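Long-range contact in chaperone SycD (Yersinia enterocolitica, PDB 2VGX), which serves as a type III secretion chaperone for translocator proteins and probably also modulates expression of the yop operon: residues Leu114-Ile119 / Arg131-Leu136. Sequence-based numbering, arbitrary orientation.
Sequences LAQELI and RVSSML
Val132 and Gln116 meet through two matching torsions: Val132 holds CG1 anti to its backbone N (chi1 171°) with CG2 beside that N, and Gln116 sets CG anti to its own N (chi1 -172°). The valine thereby offers both methyls to residues 114-119. CG2 faces two apolar partners one helical turn apart, lying 4.2 Å from Ala115 CB and 4.4 Å from Ile119 CD1, while CG1 comes to 4.1 Å from Gln116 CB. One beta-branched side chain thus touches three residues of the opposing helix, and the nearest pair of CA atoms, Gln116 CA and Val132 CA at 6.7 Å, falls at the same place.

Beyond CG the glutamine chain is extended and carries its amide across to residues 131-136. There it passes the Leu136 side chain at a slant; NE2 is 3.6 Å from Leu136 CD1, and CD and OE1 are only slightly farther from that methyl. Gln116 NE2 also approaches Ser133 OG, but at 3.8 Å the pair is too long for a hydrogen bond; OG is instead bonded to Ser129 O in its own helix.

The axes of the two short segments approach to 10.2 Å, with an angle of 152° between their N-to-C directions, a roughly antiparallel packing that joins helix 105-119 to helix 128-138, near the C-terminal end of this tetratricopeptide-repeat chaperone. Phe93 of helix 90-100 also touches Val132, and Leu136 reaches back along helix 105-119 to Leu112 and Phe113, with Glu109 beside it.

No hydrogen bond links the two segments. With 194 Å² buried in total, their association rests on van der Waals contact around the buried Val132, bordered by the amide of the partly exposed Gln116, whose contribution here is packing against a methyl.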
loop_
_atom_site.group_PDB
_atom_site.type_symbol
_atom_site.label_atom_id
_atom_site.label_comp_id
_atom_site.label_asym_id
_atom_site.label_seq_id
_atom_site.Cartn_x
_atom_site.Cartn_y
_atom_site.Cartn_z
ATOM N N LEU B 114 9.640 -20.706 24.141
ATOM C CA LEU B 114 8.286 -20.357 23.708
ATOM C C LEU B 114 7.982 -20.970 22.355
ATOM O O LEU B 114 6.908 -21.525 22.170
ATOM C CB LEU B 114 8.095 -18.830 23.654
ATOM C CG LEU B 114 6.656 -18.405 23.236
ATOM C CD1 LEU B 114 5.548 -18.970 24.222
ATOM C CD2 LEU B 114 6.615 -16.906 23.180
ATOM N N ALA B 115 8.909 -20.880 21.400
ATOM C CA ALA B 115 8.703 -21.534 20.101
ATOM C C ALA B 115 8.446 -23.019 20.298
ATOM O O ALA B 115 7.546 -23.570 19.679
ATOM C CB ALA B 115 9.909 -21.315 19.158
ATOM N N GLN B 116 9.240 -23.655 21.163
ATOM C CA GLN B 116 9.119 -25.096 21.450
ATOM C C GLN B 116 7.705 -25.474 21.982
ATOM O O GLN B 116 7.088 -26.431 21.520
ATOM C CB GLN B 116 10.229 -25.502 22.436
ATOM C CG GLN B 116 10.357 -27.011 22.687
ATOM C CD GLN B 116 11.635 -27.385 23.443
ATOM O OE1 GLN B 116 11.753 -27.160 24.646
ATOM N NE2 GLN B 116 12.596 -27.955 22.725
ATOM N N GLU B 117 7.208 -24.687 22.933
ATOM C CA GLU B 117 5.882 -24.843 23.503
ATOM C C GLU B 117 4.814 -24.737 22.396
ATOM O O GLU B 117 3.951 -25.602 22.296
ATOM C CB GLU B 117 5.696 -23.756 24.562
ATOM C CG GLU B 117 4.528 -23.914 25.511
ATOM C CD GLU B 117 4.654 -23.012 26.749
ATOM O OE1 GLU B 117 5.587 -22.159 26.820
ATOM O OE2 GLU B 117 3.807 -23.157 27.661
ATOM N N LEU B 118 4.916 -23.704 21.557
ATOM C CA LEU B 118 3.965 -23.471 20.452
ATOM C C LEU B 118 3.878 -24.592 19.408
ATOM O O LEU B 118 2.816 -24.816 18.833
ATOM C CB LEU B 118 4.278 -22.149 19.766
ATOM C CG LEU B 118 3.976 -20.936 20.633
ATOM C CD1 LEU B 118 4.523 -19.667 19.995
ATOM C CD2 LEU B 118 2.455 -20.813 20.834
ATOM N N ILE B 119 4.973 -25.316 19.190
ATOM C CA ILE B 119 5.026 -26.282 18.095
ATOM C C ILE B 119 4.864 -27.756 18.512
ATOM O O ILE B 119 4.844 -28.639 17.652
ATOM C CB ILE B 119 6.312 -26.113 17.247
ATOM C CG1 ILE B 119 7.558 -26.441 18.061
ATOM C CG2 ILE B 119 6.414 -24.694 16.695
ATOM C CD1 ILE B 119 8.837 -26.173 17.334
ATOM N N ARG B 131 15.257 -27.875 14.493
ATOM C CA ARG B 131 16.174 -26.725 14.601
ATOM C C ARG B 131 16.164 -26.117 16.006
ATOM O O ARG B 131 17.231 -25.805 16.598
ATOM C CB ARG B 131 15.861 -25.636 13.541
ATOM C CG ARG B 131 16.126 -26.067 12.079
ATOM C CD ARG B 131 15.424 -25.169 11.029
ATOM N NE ARG B 131 16.068 -23.864 10.798
ATOM C CZ ARG B 131 15.501 -22.830 10.149
ATOM N NH1 ARG B 131 14.260 -22.911 9.661
ATOM N NH2 ARG B 131 16.167 -21.691 9.999
ATOM N N VAL B 132 14.959 -25.947 16.557
ATOM C CA VAL B 132 14.814 -25.374 17.890
ATOM C C VAL B 132 15.576 -26.193 18.940
ATOM O O VAL B 132 16.281 -25.629 19.754
ATOM C CB VAL B 132 13.309 -25.171 18.298
ATOM C CG1 VAL B 132 13.216 -24.794 19.774
ATOM C CG2 VAL B 132 12.676 -24.018 17.431
ATOM N N SER B 133 15.416 -27.512 18.927
ATOM C CA SER B 133 16.101 -28.373 19.897
ATOM C C SER B 133 17.606 -28.282 19.740
ATOM O O SER B 133 18.342 -28.292 20.719
ATOM C CB SER B 133 15.667 -29.835 19.730
ATOM O OG SER B 133 14.290 -29.964 20.015
ATOM N N SER B 134 18.034 -28.201 18.496
ATOM C CA SER B 134 19.439 -28.122 18.136
ATOM C C SER B 134 20.026 -26.830 18.695
ATOM O O SER B 134 21.081 -26.848 19.343
ATOM C CB SER B 134 19.562 -28.220 16.607
ATOM O OG SER B 134 20.907 -28.251 16.182
ATOM N N MET B 135 19.331 -25.706 18.468
ATOM C CA MET B 135 19.781 -24.411 18.988
ATOM C C MET B 135 19.795 -24.310 20.507
ATOM O O MET B 135 20.681 -23.710 21.058
ATOM C CB MET B 135 18.955 -23.269 18.386
ATOM C CG MET B 135 19.095 -23.209 16.880
ATOM S SD MET B 135 17.829 -22.161 16.130
ATOM C CE MET B 135 18.255 -20.580 16.859
ATOM N N LEU B 136 18.804 -24.889 21.181
ATOM C CA LEU B 136 18.741 -24.885 22.633
ATOM C C LEU B 136 19.899 -25.664 23.236
ATOM O O LEU B 136 20.488 -25.257 24.241
ATOM C CB LEU B 136 17.416 -25.496 23.119
ATOM C CG LEU B 136 16.207 -24.531 23.091
ATOM C CD1 LEU B 136 14.917 -25.328 23.324
ATOM C CD2 LEU B 136 16.383 -23.435 24.135
#